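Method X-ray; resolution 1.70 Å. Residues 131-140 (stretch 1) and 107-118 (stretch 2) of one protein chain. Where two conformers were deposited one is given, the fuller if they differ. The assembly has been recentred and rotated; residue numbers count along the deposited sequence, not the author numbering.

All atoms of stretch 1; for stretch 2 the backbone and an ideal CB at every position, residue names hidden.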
# COMPACT_ATOMS: atom_id res chain seq x y z
N ALA A 131 -7.57 0.74 -29.28
CA ALA A 131 -8.39 -0.47 -29.18
C ALA A 131 -9.56 -0.35 -28.21
O ALA A 131 -10.41 -1.23 -28.17
CB ALA A 131 -7.48 -1.74 -28.82
N TYR A 132 -9.57 0.72 -27.39
CA TYR A 132 -10.64 0.86 -26.40
C TYR A 132 -11.89 1.33 -27.12
O TYR A 132 -11.93 2.43 -27.65
CB TYR A 132 -10.23 1.91 -25.39
CG TYR A 132 -11.36 2.29 -24.47
CD1 TYR A 132 -11.81 1.41 -23.49
CD2 TYR A 132 -11.94 3.57 -24.57
CE1 TYR A 132 -12.85 1.78 -22.61
CE2 TYR A 132 -12.97 3.98 -23.70
CZ TYR A 132 -13.43 3.08 -22.72
OH TYR A 132 -14.43 3.52 -21.88
N ARG A 133 -12.90 0.46 -27.16
CA ARG A 133 -14.18 0.78 -27.80
C ARG A 133 -15.33 0.74 -26.80
O ARG A 133 -16.53 0.63 -27.20
CB ARG A 133 -14.42 -0.17 -29.00
CG ARG A 133 -13.27 -0.21 -30.05
CD ARG A 133 -13.08 1.17 -30.68
NE ARG A 133 -14.33 1.61 -31.30
CZ ARG A 133 -14.73 2.87 -31.48
NH1 ARG A 133 -13.98 3.90 -31.09
NH2 ARG A 133 -15.91 3.10 -32.06
N GLY A 134 -15.00 0.89 -25.51
CA GLY A 134 -15.99 0.76 -24.42
C GLY A 134 -16.61 2.07 -23.90
O GLY A 134 -17.26 2.06 -22.85
N GLU A 135 -16.42 3.20 -24.60
CA GLU A 135 -16.86 4.49 -24.05
C GLU A 135 -18.31 4.48 -23.54
O GLU A 135 -18.61 5.09 -22.53
CB GLU A 135 -16.68 5.62 -25.10
CG GLU A 135 -17.12 6.96 -24.59
CD GLU A 135 -16.79 8.13 -25.55
OE1 GLU A 135 -15.98 7.94 -26.50
OE2 GLU A 135 -17.36 9.24 -25.29
N ALA A 136 -19.22 3.79 -24.25
CA ALA A 136 -20.65 3.76 -23.85
C ALA A 136 -20.88 3.19 -22.45
O ALA A 136 -21.88 3.52 -21.78
CB ALA A 136 -21.52 3.00 -24.90
N HIS A 137 -19.91 2.39 -21.98
CA HIS A 137 -20.04 1.68 -20.70
C HIS A 137 -19.22 2.27 -19.58
O HIS A 137 -19.26 1.74 -18.47
CB HIS A 137 -19.62 0.21 -20.88
CG HIS A 137 -20.48 -0.48 -21.88
ND1 HIS A 137 -19.99 -0.98 -23.05
CD2 HIS A 137 -21.82 -0.66 -21.90
CE1 HIS A 137 -21.00 -1.49 -23.75
NE2 HIS A 137 -22.11 -1.30 -23.08
N TYR A 138 -18.48 3.34 -19.89
CA TYR A 138 -17.62 3.99 -18.87
C TYR A 138 -18.52 4.67 -17.81
O TYR A 138 -19.46 5.44 -18.13
CB TYR A 138 -16.74 5.07 -19.55
CG TYR A 138 -15.69 5.60 -18.60
CD1 TYR A 138 -14.41 5.02 -18.56
CD2 TYR A 138 -16.01 6.62 -17.68
CE1 TYR A 138 -13.44 5.46 -17.66
CE2 TYR A 138 -15.01 7.11 -16.75
CZ TYR A 138 -13.74 6.49 -16.75
OH TYR A 138 -12.77 6.90 -15.86
N ARG A 139 -18.21 4.37 -16.56
CA ARG A 139 -18.89 4.97 -15.39
C ARG A 139 -17.99 5.98 -14.71
O ARG A 139 -16.95 5.62 -14.13
CB ARG A 139 -19.32 3.89 -14.42
CG ARG A 139 -20.32 2.99 -15.06
CD ARG A 139 -21.04 2.12 -14.07
NE ARG A 139 -22.04 1.37 -14.84
CZ ARG A 139 -22.65 0.26 -14.42
NH1 ARG A 139 -22.38 -0.26 -13.22
NH2 ARG A 139 -23.54 -0.34 -15.23
N ASP A 140 -18.37 7.25 -14.79
CA ASP A 140 -17.57 8.29 -14.14
C ASP A 140 -18.06 8.40 -12.67
O ASP A 140 -18.99 9.16 -12.36
CB ASP A 140 -17.73 9.63 -14.89
CG ASP A 140 -16.85 10.73 -14.31
OD1 ASP A 140 -15.80 10.44 -13.70
OD2 ASP A 140 -17.25 11.93 -14.48
N UNK A 107 -5.89 -2.26 -19.68
CA UNK A 107 -6.91 -3.28 -19.96
C UNK A 107 -7.84 -2.81 -21.09
O UNK A 107 -8.18 -3.59 -21.96
CB UNK A 107 -7.72 -3.59 -18.70
N UNK A 108 -8.22 -1.54 -21.08
CA UNK A 108 -9.02 -1.02 -22.20
C UNK A 108 -8.31 -1.26 -23.54
O UNK A 108 -8.93 -1.54 -24.55
CB UNK A 108 -9.29 0.47 -22.01
N UNK A 109 -6.98 -1.19 -23.54
CA UNK A 109 -6.19 -1.39 -24.79
C UNK A 109 -6.17 -2.84 -25.29
O UNK A 109 -5.87 -3.09 -26.47
CB UNK A 109 -4.75 -0.93 -24.56
N UNK A 110 -6.53 -3.79 -24.42
CA UNK A 110 -6.73 -5.20 -24.82
C UNK A 110 -8.09 -5.49 -25.43
O UNK A 110 -8.32 -6.62 -25.91
CB UNK A 110 -6.54 -6.11 -23.61
N UNK A 111 -9.01 -4.51 -25.36
CA UNK A 111 -10.40 -4.72 -25.81
C UNK A 111 -11.35 -5.26 -24.74
O UNK A 111 -12.58 -5.32 -24.98
CB UNK A 111 -10.40 -5.69 -27.00
N UNK A 112 -10.82 -5.66 -23.57
CA UNK A 112 -11.63 -6.33 -22.56
C UNK A 112 -12.70 -5.42 -21.93
O UNK A 112 -13.65 -5.89 -21.27
CB UNK A 112 -10.72 -6.88 -21.46
N UNK A 113 -12.53 -4.10 -22.09
CA UNK A 113 -13.55 -3.17 -21.53
C UNK A 113 -14.64 -2.81 -22.55
O UNK A 113 -15.47 -1.96 -22.28
CB UNK A 113 -12.88 -1.89 -21.04
N UNK A 114 -14.61 -3.41 -23.76
CA UNK A 114 -15.54 -2.95 -24.83
C UNK A 114 -17.02 -3.21 -24.53
O UNK A 114 -17.89 -2.46 -25.01
CB UNK A 114 -15.18 -3.64 -26.15
N UNK A 115 -17.28 -4.29 -23.78
CA UNK A 115 -18.55 -4.95 -23.59
C UNK A 115 -19.01 -5.00 -22.12
O UNK A 115 -19.98 -5.69 -21.81
CB UNK A 115 -18.46 -6.37 -24.15
N UNK A 116 -18.27 -4.37 -21.21
CA UNK A 116 -18.60 -4.42 -19.79
C UNK A 116 -18.57 -3.04 -19.18
O UNK A 116 -17.79 -2.18 -19.63
CB UNK A 116 -17.64 -5.34 -19.04
N UNK A 117 -19.36 -2.86 -18.13
CA UNK A 117 -19.32 -1.63 -17.36
C UNK A 117 -17.93 -1.56 -16.69
O UNK A 117 -17.38 -2.60 -16.28
CB UNK A 117 -20.45 -1.58 -16.33
N UNK A 118 -17.37 -0.35 -16.62
CA UNK A 118 -15.99 -0.19 -16.08
C UNK A 118 -15.76 1.28 -15.73
O UNK A 118 -16.60 2.14 -16.01
CB UNK A 118 -14.94 -0.67 -17.09

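Position 107 lies in a helical segment, and nothing of the 131-140 stretch comes within 5.5 Å of its ideal CB, so that stretch sets no preference; the residue is Leu-107. At position 108 the CA-to-CB bond points toward the ring of Tyr-132, and the ideal CB sits only 3.1 Å from Tyr-132 CD1. That is tight for any side chain and favours glycine, which is found: Gly-108 lets the ring lie close to the helix, while Gly-108 O receives a CA-H...O contact from Tyr-132 CA at 3.5 Å. Position 109 points away and would tolerate many residues; Gly-109 touches the other stretch through its backbone, with Gly-109 O 3.2 Å from Ala-131 CB. Position 110 also points away. Thr-110 folds back instead, its OG1 donating to Leu-107 O at 2.7 Å.

Position 111 has phi 89°, where a CB would jam against the preceding carbonyl oxygen. The backbone alone calls for glycine, and Gly-111 opens a type I turn that runs to position 114. Position 112 is out of reach of the other stretch and holds Val-112. At 113 the ideal CB is 4.0 Å from Tyr-132 CE1, which suits an apolar side chain; Leu-113 packs its CB at the edge of that ring.

Position 114 points sideways, beside the free backbone NH of Arg-133 and the carbonyl of Ala-131. A short side chain carrying an acceptor would suit, asparagine or aspartate among them. Asn-114 accepts from Arg-133 N through OD1 at 2.8 Å, and its ND2 donates at 2.9 Å to the O of a water, which in turn donates to Ala-131 O. Its backbone O takes a weak hydrogen bond from His-137 ND1 at 3.2 Å.

Positions 115 and 116 point away, leaving the choice wide; they are Asp-115 and Val-116. At 117 the ideal CB lies 3.4 Å from Arg-139 CZ, so a small residue fits best. Ala-117 places its methyl over one face of the guanidinium.

At 118 the backbone forms a single beta bridge with Tyr-138: N donates weakly to His-137 O at 3.4 Å, and O accepts from Arg-139 N at 2.8 Å. Although CA-to-CB points away, the hydroxyl of Tyr-132 offers a polar partner to a side chain long enough to curl back, such as histidine or glutamine. His-118 does so with chi1 near +60°. Its NE2 hydrogen-bonds Tyr-132 OH at 2.7 Å, ND1 donates to Val-116 O at 2.8 Å, and Tyr-138 CA lies over the ring face in a CH-pi contact.

Stretch 2 107-118: LGGTGVLNDVAH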
# COMPACT_ATOMS: atom_id res chain seq x y z
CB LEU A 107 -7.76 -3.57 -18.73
CG LEU A 107 -7.06 -4.36 -17.64
CD1 LEU A 107 -8.12 -4.66 -16.60
CD2 LEU A 107 -6.46 -5.72 -18.20
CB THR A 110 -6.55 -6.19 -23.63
OG1 THR A 110 -7.71 -6.08 -22.75
CG2 THR A 110 -5.20 -5.94 -22.90
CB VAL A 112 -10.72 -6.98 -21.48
CG1 VAL A 112 -10.15 -5.92 -20.51
CG2 VAL A 112 -11.46 -8.06 -20.76
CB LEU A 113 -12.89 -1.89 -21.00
CG LEU A 113 -11.74 -2.11 -20.04
CD1 LEU A 113 -11.18 -0.77 -19.49
CD2 LEU A 113 -12.18 -3.07 -18.91
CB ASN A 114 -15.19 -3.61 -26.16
CG ASN A 114 -13.88 -3.10 -26.77
OD1 ASN A 114 -13.20 -2.21 -26.23
ND2 ASN A 114 -13.48 -3.73 -27.92
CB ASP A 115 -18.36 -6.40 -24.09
CG ASP A 115 -17.22 -7.17 -23.33
OD1 ASP A 115 -16.13 -6.61 -22.91
OD2 ASP A 115 -17.41 -8.41 -23.17
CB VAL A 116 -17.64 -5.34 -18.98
CG1 VAL A 116 -17.84 -6.81 -19.45
CG2 VAL A 116 -16.17 -4.88 -19.14
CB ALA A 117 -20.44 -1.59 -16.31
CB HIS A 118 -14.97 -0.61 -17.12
CG HIS A 118 -15.07 0.20 -18.40
ND1 HIS A 118 -15.86 -0.17 -19.47
CD2 HIS A 118 -14.51 1.39 -18.73
CE1 HIS A 118 -15.82 0.78 -20.39
NE2 HIS A 118 -15.01 1.74 -19.96
O HOH W 1 -10.95 -3.45 -29.40
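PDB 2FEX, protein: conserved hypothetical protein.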